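Local coordinates for coclaurine N-methyltransferase (Coptis japonica, PDB 6GKV), which catalyses methyl transfer from S-adenosyl-L-methionine to the ring nitrogen of coclaurine and related tetrahydroisoquinolines in alkaloid biosynthesis, at the S-adenosyl-L-homocysteine site and the interface of chains A and B. Numbering follows the deposited sequence. Chains: chain A/B, Coclaurine N-methyltransferase.

Contact 1: the S-adenosyl-L-homocysteine site. Residues chain A 67, 70, 75, 91-93, 131-133, 154-155, 159, 180-183, 197-199, 202-203. With SAH (S-adenosyl-L-homocysteine), chain C.
The amino group of SAH, the demethylated cofactor product, is gripped by two backbone carbonyls of the S-adenosylmethionine-dependent methyltransferase fold: SAH N lies 3.0 Å from A:Ile197 O, on a lone pair, and also donates to A:Gly131 O in the glycine-rich loop A:Gly131-A:Cys132-A:Gly133, nearly along the C=O axis. At the carboxylate, A:Gly92 N donates to OXT and A:Ser93 OG to O; A:Lys91 NZ in turn donates a hydrogen bond to A:Ser93 OG at 2.9 Å, and its likely positive charge would favour the carboxylate. A:Gln159, extended beyond CG, brings OE1 to both ribose hydroxyls. SAH O3' lies 2.8 Å from A:Gln159 OE1 on an in-plane lone pair, whereas O2' comes from above the carbonyl plane, and A:Gly133 N meets O3' from the loop. At the adenine edge SAH N6 donates to A:Asp181 OD1 at 3.3 Å. The backbone A:Ile182 N makes a weak bond to SAH N1, and the two together would fit adenine.

Packing closes around this frame and hides 519 of the ligand's 538 Å². A:Leu199 CD1 sits over the five-membered ring, while A:Ile182 CG1 touches C2. An alanine in place of A:Tyr75 would probably loosen the ribose and the sulfur, since the ring face and the hydroxyl beside SD would both go. A:Tyr75 lays that face over SAH C2' and sets A:Tyr75 OH 3.4 Å from SAH SD; A:His202 NE2 hydrogen-bonds the same OH.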
loop_
_atom_site.group_PDB
_atom_site.type_symbol
_atom_site.label_atom_id
_atom_site.label_comp_id
_atom_site.label_asym_id
_atom_site.label_seq_id
_atom_site.Cartn_x
_atom_site.Cartn_y
_atom_site.Cartn_z
ATOM N N VAL A 67 -1.419 26.417 11.415
ATOM C CA VAL A 67 -2.255 25.768 12.435
ATOM C C VAL A 67 -3.381 26.643 12.989
ATOM O O VAL A 67 -4.529 26.210 13.070
ATOM C CB VAL A 67 -1.400 25.294 13.619
ATOM C CG1 VAL A 67 -2.246 24.496 14.608
ATOM C CG2 VAL A 67 -0.213 24.490 13.119
ATOM N N LEU A 70 -5.694 27.975 10.349
ATOM C CA LEU A 70 -6.637 26.916 9.977
ATOM C C LEU A 70 -7.805 26.894 10.962
ATOM O O LEU A 70 -8.954 26.701 10.560
ATOM C CB LEU A 70 -5.952 25.536 9.928
ATOM C CG LEU A 70 -6.785 24.244 9.824
ATOM C CD1 LEU A 70 -7.804 24.299 8.684
ATOM C CD2 LEU A 70 -5.870 23.024 9.685
ATOM N N TYR A 75 -13.341 25.627 11.377
ATOM C CA TYR A 75 -13.294 25.006 12.720
ATOM C C TYR A 75 -13.570 25.930 13.936
ATOM O O TYR A 75 -13.542 25.469 15.084
ATOM C CB TYR A 75 -11.934 24.307 12.907
ATOM C CG TYR A 75 -11.705 23.213 11.892
ATOM C CD1 TYR A 75 -12.754 22.382 11.507
ATOM C CD2 TYR A 75 -10.466 23.036 11.288
ATOM C CE1 TYR A 75 -12.578 21.393 10.579
ATOM C CE2 TYR A 75 -10.280 22.043 10.346
ATOM C CZ TYR A 75 -11.348 21.219 9.997
ATOM O OH TYR A 75 -11.199 20.211 9.063
ATOM N N LYS A 91 -21.890 15.652 13.105
ATOM C CA LYS A 91 -20.725 14.964 12.591
ATOM C C LYS A 91 -20.232 15.707 11.366
ATOM O O LYS A 91 -20.929 15.770 10.355
ATOM C CB LYS A 91 -21.065 13.514 12.261
ATOM C CG LYS A 91 -19.854 12.647 11.904
ATOM C CD LYS A 91 -20.274 11.190 11.711
ATOM C CE LYS A 91 -19.102 10.260 11.942
ATOM N NZ LYS A 91 -18.056 10.445 10.910
ATOM N N GLY A 92 -19.033 16.274 11.460
ATOM C CA GLY A 92 -18.483 17.091 10.387
ATOM C C GLY A 92 -17.479 16.298 9.578
ATOM O O GLY A 92 -16.435 16.815 9.167
ATOM N N SER A 93 -17.819 15.029 9.358
ATOM C CA SER A 93 -16.975 14.075 8.658
ATOM C C SER A 93 -17.860 12.972 8.029
ATOM O O SER A 93 -19.074 12.921 8.266
ATOM C CB SER A 93 -15.957 13.467 9.628
ATOM O OG SER A 93 -16.604 12.997 10.812
ATOM N N GLY A 131 -9.011 15.507 17.806
ATOM C CA GLY A 131 -9.638 16.344 16.809
ATOM C C GLY A 131 -11.122 16.043 16.748
ATOM O O GLY A 131 -11.663 15.692 15.696
ATOM N N CYS A 132 -11.777 16.232 17.885
ATOM C CA CYS A 132 -13.118 15.733 18.145
ATOM C C CYS A 132 -14.285 16.444 17.453
ATOM O O CYS A 132 -15.435 15.980 17.540
ATOM C CB CYS A 132 -13.355 15.790 19.648
ATOM S SG CYS A 132 -13.271 17.466 20.261
ATOM N N GLY A 133 -14.015 17.578 16.809
ATOM C CA GLY A 133 -15.081 18.363 16.202
ATOM C C GLY A 133 -16.097 18.822 17.233
ATOM O O GLY A 133 -15.733 19.377 18.266
ATOM N N THR A 154 -9.253 19.215 21.395
ATOM C CA THR A 154 -9.505 20.227 20.373
ATOM C C THR A 154 -8.646 21.462 20.583
ATOM O O THR A 154 -8.300 21.768 21.703
ATOM C CB THR A 154 -10.958 20.680 20.388
ATOM O OG1 THR A 154 -11.814 19.539 20.472
ATOM C CG2 THR A 154 -11.260 21.401 19.129
ATOM N N ASN A 155 -8.315 22.180 19.512
ATOM C CA ASN A 155 -7.694 23.496 19.645
ATOM C C ASN A 155 -8.701 24.609 19.357
ATOM O O ASN A 155 -8.329 25.761 19.106
ATOM C CB ASN A 155 -6.487 23.616 18.715
ATOM C CG ASN A 155 -6.868 23.546 17.247
ATOM O OD1 ASN A 155 -7.944 23.058 16.887
ATOM N ND2 ASN A 155 -5.972 24.018 16.385
ATOM N N GLN A 159 -15.450 24.329 20.042
ATOM C CA GLN A 159 -15.738 22.893 20.103
ATOM C C GLN A 159 -15.670 22.358 21.545
ATOM O O GLN A 159 -16.469 21.502 21.932
ATOM C CB GLN A 159 -14.789 22.126 19.164
ATOM C CG GLN A 159 -15.051 22.432 17.686
ATOM C CD GLN A 159 -14.140 21.676 16.723
ATOM O OE1 GLN A 159 -13.296 20.887 17.136
ATOM N NE2 GLN A 159 -14.324 21.911 15.422
ATOM N N ALA A 180 -6.150 21.981 23.270
ATOM C CA ALA A 180 -4.719 21.859 22.962
ATOM C C ALA A 180 -4.410 21.847 21.468
ATOM O O ALA A 180 -5.210 21.368 20.668
ATOM C CB ALA A 180 -4.152 20.593 23.597
ATOM N N ASP A 181 -3.244 22.376 21.100
ATOM C CA ASP A 181 -2.721 22.207 19.752
ATOM C C ASP A 181 -2.037 20.840 19.733
ATOM O O ASP A 181 -1.055 20.614 20.437
ATOM C CB ASP A 181 -1.759 23.339 19.368
ATOM C CG ASP A 181 -1.166 23.177 17.962
ATOM O OD1 ASP A 181 -1.773 22.498 17.109
ATOM O OD2 ASP A 181 -0.084 23.741 17.699
ATOM N N ILE A 182 -2.583 19.914 18.955
ATOM C CA ILE A 182 -2.057 18.561 18.918
ATOM C C ILE A 182 -0.646 18.574 18.323
ATOM O O ILE A 182 0.182 17.719 18.648
ATOM C CB ILE A 182 -3.011 17.635 18.134
ATOM C CG1 ILE A 182 -4.364 17.599 18.848
ATOM C CG2 ILE A 182 -2.445 16.218 18.000
ATOM C CD1 ILE A 182 -5.440 16.807 18.127
ATOM N N THR A 183 -0.373 19.569 17.480
ATOM C CA THR A 183 0.964 19.797 16.922
ATOM C C THR A 183 2.038 19.924 18.009
ATOM O O THR A 183 3.164 19.454 17.853
ATOM C CB THR A 183 0.976 21.072 16.054
ATOM O OG1 THR A 183 0.186 20.844 14.887
ATOM C CG2 THR A 183 2.391 21.462 15.639
ATOM N N ILE A 197 -10.428 10.888 13.681
ATOM C CA ILE A 197 -11.314 10.975 12.527
ATOM C C ILE A 197 -11.066 12.229 11.685
ATOM O O ILE A 197 -11.528 13.315 12.010
ATOM C CB ILE A 197 -12.795 10.935 12.951
ATOM C CG1 ILE A 197 -13.011 9.785 13.923
ATOM C CG2 ILE A 197 -13.729 10.793 11.712
ATOM C CD1 ILE A 197 -12.554 8.440 13.389
ATOM N N GLU A 198 -10.317 12.045 10.604
ATOM C CA GLU A 198 -10.094 13.073 9.587
ATOM C C GLU A 198 -9.380 14.271 10.185
ATOM O O GLU A 198 -9.887 15.376 10.159
ATOM C CB GLU A 198 -11.419 13.473 8.917
ATOM C CG GLU A 198 -12.014 12.335 8.087
ATOM C CD GLU A 198 -13.243 12.725 7.290
ATOM O OE1 GLU A 198 -13.453 13.935 7.037
ATOM O OE2 GLU A 198 -14.015 11.812 6.928
ATOM N N LEU A 199 -8.184 14.028 10.713
ATOM C CA LEU A 199 -7.371 15.073 11.319
ATOM C C LEU A 199 -6.070 15.237 10.549
ATOM O O LEU A 199 -5.606 16.356 10.322
ATOM C CB LEU A 199 -7.071 14.743 12.773
ATOM C CG LEU A 199 -6.031 15.638 13.453
ATOM C CD1 LEU A 199 -6.614 17.022 13.735
ATOM C CD2 LEU A 199 -5.495 14.989 14.723
ATOM N N HIS A 202 -4.811 17.686 7.723
ATOM C CA HIS A 202 -4.349 19.028 8.101
ATOM C C HIS A 202 -2.913 19.035 8.600
ATOM O O HIS A 202 -2.328 20.087 8.849
ATOM C CB HIS A 202 -5.249 19.587 9.191
ATOM C CG HIS A 202 -6.673 19.753 8.769
ATOM N ND1 HIS A 202 -7.039 20.510 7.676
ATOM C CD2 HIS A 202 -7.824 19.279 9.304
ATOM C CE1 HIS A 202 -8.355 20.492 7.551
ATOM N NE2 HIS A 202 -8.853 19.754 8.527
ATOM N N MET A 203 -2.362 17.839 8.778
ATOM C CA MET A 203 -1.012 17.689 9.295
ATOM C C MET A 203 -0.050 17.519 8.146
ATOM O O MET A 203 -0.471 17.470 7.001
ATOM C CB MET A 203 -0.923 16.499 10.247
ATOM C CG MET A 203 -1.997 16.496 11.310
ATOM S SD MET A 203 -1.851 17.879 12.462
ATOM C CE MET A 203 -3.515 18.545 12.419
HETATM N N SAH C . -13.321 14.622 14.098
HETATM C CA SAH C . -14.470 15.507 13.974
HETATM C CB SAH C . -14.148 16.694 13.078
HETATM C CG SAH C . -13.180 16.422 11.931
HETATM S SD SAH C . -12.707 17.962 11.097
HETATM C C SAH C . -15.687 14.778 13.425
HETATM O O SAH C . -15.515 13.687 12.880
HETATM O OXT SAH C . -16.831 15.258 13.508
HETATM C "C5'" SAH C . -11.058 18.006 11.854
HETATM C "C4'" SAH C . -11.059 18.242 13.369
HETATM O "O4'" SAH C . -9.729 18.308 13.861
HETATM C "C3'" SAH C . -11.731 19.552 13.762
HETATM O "O3'" SAH C . -12.421 19.360 14.971
HETATM C "C2'" SAH C . -10.601 20.510 14.044
HETATM O "O2'" SAH C . -11.005 21.404 15.052
HETATM C "C1'" SAH C . -9.497 19.557 14.501
HETATM N N9 SAH C . -8.132 20.061 14.221
HETATM C C8 SAH C . -7.613 20.514 13.026
HETATM N N7 SAH C . -6.321 20.879 13.231
HETATM C C5 SAH C . -6.008 20.666 14.540
HETATM C C6 SAH C . -4.845 20.869 15.292
HETATM N N6 SAH C . -3.738 21.366 14.734
HETATM N N1 SAH C . -4.847 20.551 16.638
HETATM C C2 SAH C . -5.990 20.046 17.232
HETATM N N3 SAH C . -7.134 19.847 16.485
HETATM C C4 SAH C . -7.140 20.156 15.165
#

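Contact 2: the interface of chains A and B. Residues chain A 265-266, 268, 273, 276; chain B 265-266, 268, 273, 276.
A:Gln268 makes a good path through this part of the homodimer interface, a two-fold symmetric patch built from the 3-10 helix 263-266, the loop that carries Gln268 and strand 272-279 of each chain. A:Gln268 CB packs against the amide end of its twin, 3.9 Å from B:Gln268 CD. CG, anti to the carbonyl carbon (chi1 -69°), leads into an extended chain that crosses its twin at about a right angle, the two amide planes 58° apart. At the tip, A:Gln268 OE1 turns back to its own chain and accepts from A:Val273 N at 2.6 Å, which fixes the amide's rotation and leaves NE2 to do the bridging. A:Gln268 NE2 donates to A:Leu265 O in a nearly straight bond (176° at H) and across the dimer to B:Leu265 O at 3.0 Å. B:Gln268 does the same in reverse, so each Leu265 carbonyl accepts from both glutamines. The two NE2 atoms come close without bonding each other.

Flanking this core, A:Tyr266 meets B:Leu265 and B:His276. B:Leu265 CD1 rests 3.5 Å from A:Tyr266 CZ, the two side chains crossing obliquely, while B:His276 stands at about a right angle to the tyrosine with ND1 in the plane of the phenol ring, at its edge. B:His276 ND1 and A:Tyr266 OH are 2.8 Å apart, and the donor cannot be told. Water 1 ties the chains at the backbone, 2.6 Å from A:Tyr266 O and 2.7 Å from B:Val273 O.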
loop_
_atom_site.group_PDB
_atom_site.type_symbol
_atom_site.label_atom_id
_atom_site.label_comp_id
_atom_site.label_asym_id
_atom_site.label_seq_id
_atom_site.Cartn_x
_atom_site.Cartn_y
_atom_site.Cartn_z
ATOM N N LEU A 265 0.427 3.225 5.581
ATOM C CA LEU A 265 1.163 1.979 5.560
ATOM C C LEU A 265 2.662 2.284 5.553
ATOM O O LEU A 265 3.492 1.414 5.851
ATOM C CB LEU A 265 0.781 1.131 4.336
ATOM C CG LEU A 265 -0.692 0.689 4.208
ATOM C CD1 LEU A 265 -0.903 -0.196 2.996
ATOM C CD2 LEU A 265 -1.217 -0.008 5.473
ATOM N N TYR A 266 3.006 3.523 5.198
ATOM C CA TYR A 266 4.406 3.901 5.025
ATOM C C TYR A 266 4.920 4.649 6.237
ATOM O O TYR A 266 6.043 5.152 6.236
ATOM C CB TYR A 266 4.580 4.755 3.770
ATOM C CG TYR A 266 4.473 3.985 2.466
ATOM C CD1 TYR A 266 5.522 3.161 2.032
ATOM C CD2 TYR A 266 3.344 4.084 1.668
ATOM C CE1 TYR A 266 5.446 2.450 0.855
ATOM C CE2 TYR A 266 3.249 3.368 0.451
ATOM C CZ TYR A 266 4.309 2.561 0.057
ATOM O OH TYR A 266 4.241 1.864 -1.130
ATOM N N GLN A 268 5.031 3.490 9.781
ATOM C CA GLN A 268 4.849 2.413 10.740
ATOM C C GLN A 268 6.098 2.198 11.573
ATOM O O GLN A 268 6.381 1.068 11.988
ATOM C CB GLN A 268 4.459 1.111 10.025
ATOM C CG GLN A 268 3.072 1.172 9.433
ATOM C CD GLN A 268 2.528 -0.184 9.024
ATOM O OE1 GLN A 268 2.075 -0.959 9.860
ATOM N NE2 GLN A 268 2.557 -0.469 7.725
ATOM N N VAL A 273 0.210 -1.664 11.513
ATOM C CA VAL A 273 -1.125 -1.856 10.963
ATOM C C VAL A 273 -1.633 -3.258 11.287
ATOM O O VAL A 273 -0.937 -4.262 11.121
ATOM C CB VAL A 273 -1.184 -1.589 9.416
ATOM C CG1 VAL A 273 -0.301 -2.562 8.632
ATOM C CG2 VAL A 273 -2.618 -1.672 8.916
ATOM N N HIS A 276 -7.108 -2.856 7.694
ATOM C CA HIS A 276 -7.187 -1.785 6.740
ATOM C C HIS A 276 -8.427 -1.999 5.895
ATOM O O HIS A 276 -8.605 -3.054 5.292
ATOM C CB HIS A 276 -5.933 -1.745 5.876
ATOM C CG HIS A 276 -5.903 -0.603 4.917
ATOM N ND1 HIS A 276 -5.069 -0.578 3.815
ATOM C CD2 HIS A 276 -6.604 0.555 4.885
ATOM C CE1 HIS A 276 -5.263 0.542 3.148
ATOM N NE2 HIS A 276 -6.190 1.247 3.775
ATOM N N LEU B 265 4.178 -4.333 3.114
ATOM C CA LEU B 265 3.768 -3.168 3.893
ATOM C C LEU B 265 2.839 -3.573 5.021
ATOM O O LEU B 265 2.760 -2.883 6.027
ATOM C CB LEU B 265 3.063 -2.137 3.026
ATOM C CG LEU B 265 3.893 -1.623 1.861
ATOM C CD1 LEU B 265 3.096 -0.555 1.105
ATOM C CD2 LEU B 265 5.234 -1.094 2.371
ATOM N N TYR B 266 2.136 -4.691 4.851
ATOM C CA TYR B 266 1.205 -5.167 5.869
ATOM C C TYR B 266 1.868 -6.067 6.916
ATOM O O TYR B 266 1.195 -6.591 7.808
ATOM C CB TYR B 266 0.039 -5.890 5.207
ATOM C CG TYR B 266 -0.898 -4.935 4.486
ATOM C CD1 TYR B 266 -1.842 -4.197 5.192
ATOM C CD2 TYR B 266 -0.829 -4.760 3.105
ATOM C CE1 TYR B 266 -2.692 -3.325 4.547
ATOM C CE2 TYR B 266 -1.673 -3.875 2.459
ATOM C CZ TYR B 266 -2.603 -3.168 3.186
ATOM O OH TYR B 266 -3.452 -2.306 2.556
ATOM N N GLN B 268 4.775 -5.160 9.108
ATOM C CA GLN B 268 5.767 -4.282 9.693
ATOM C C GLN B 268 5.703 -4.292 11.205
ATOM O O GLN B 268 5.778 -3.241 11.840
ATOM C CB GLN B 268 5.584 -2.844 9.184
ATOM C CG GLN B 268 5.932 -2.673 7.736
ATOM C CD GLN B 268 6.079 -1.242 7.367
ATOM O OE1 GLN B 268 7.007 -0.567 7.812
ATOM N NE2 GLN B 268 5.175 -0.759 6.539
ATOM N N VAL B 273 9.379 -0.017 7.047
ATOM C CA VAL B 273 9.768 0.308 5.669
ATOM C C VAL B 273 10.355 1.708 5.530
ATOM O O VAL B 273 9.868 2.688 6.112
ATOM C CB VAL B 273 8.579 0.167 4.655
ATOM C CG1 VAL B 273 7.378 0.918 5.116
ATOM C CG2 VAL B 273 8.989 0.659 3.255
ATOM N N HIS B 276 10.535 1.957 -0.979
ATOM C CA HIS B 276 9.782 0.962 -1.741
ATOM C C HIS B 276 9.873 1.302 -3.219
ATOM O O HIS B 276 9.530 2.416 -3.619
ATOM C CB HIS B 276 8.316 0.927 -1.270
ATOM C CG HIS B 276 7.467 -0.097 -1.963
ATOM N ND1 HIS B 276 6.087 -0.054 -1.945
ATOM C CD2 HIS B 276 7.797 -1.196 -2.681
ATOM C CE1 HIS B 276 5.605 -1.078 -2.625
ATOM N NE2 HIS B 276 6.621 -1.784 -3.084
HETATM O O HOH W 1 8.062 4.289 4.829
#

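About 25 Å separates the C-alpha centres of contact 1 and contact 2, and they share no residue. Contact 1 draws on the helix 70-73, the ends of strands 149-154 and 193-197, helix 157-168, the 3-10 helix 200-202 and nearby loops, all within one chain. Contact 2 belongs to a later stretch of the sequence, the 3-10 helix 263-266, strand 272-279 and the loop that joins them, and needs both chains. Each subunit therefore carries its own cofactor pocket in the homodimer. Any influence of dimerisation on cofactor binding would have to pass through the intervening fold; the structure alone does not show one.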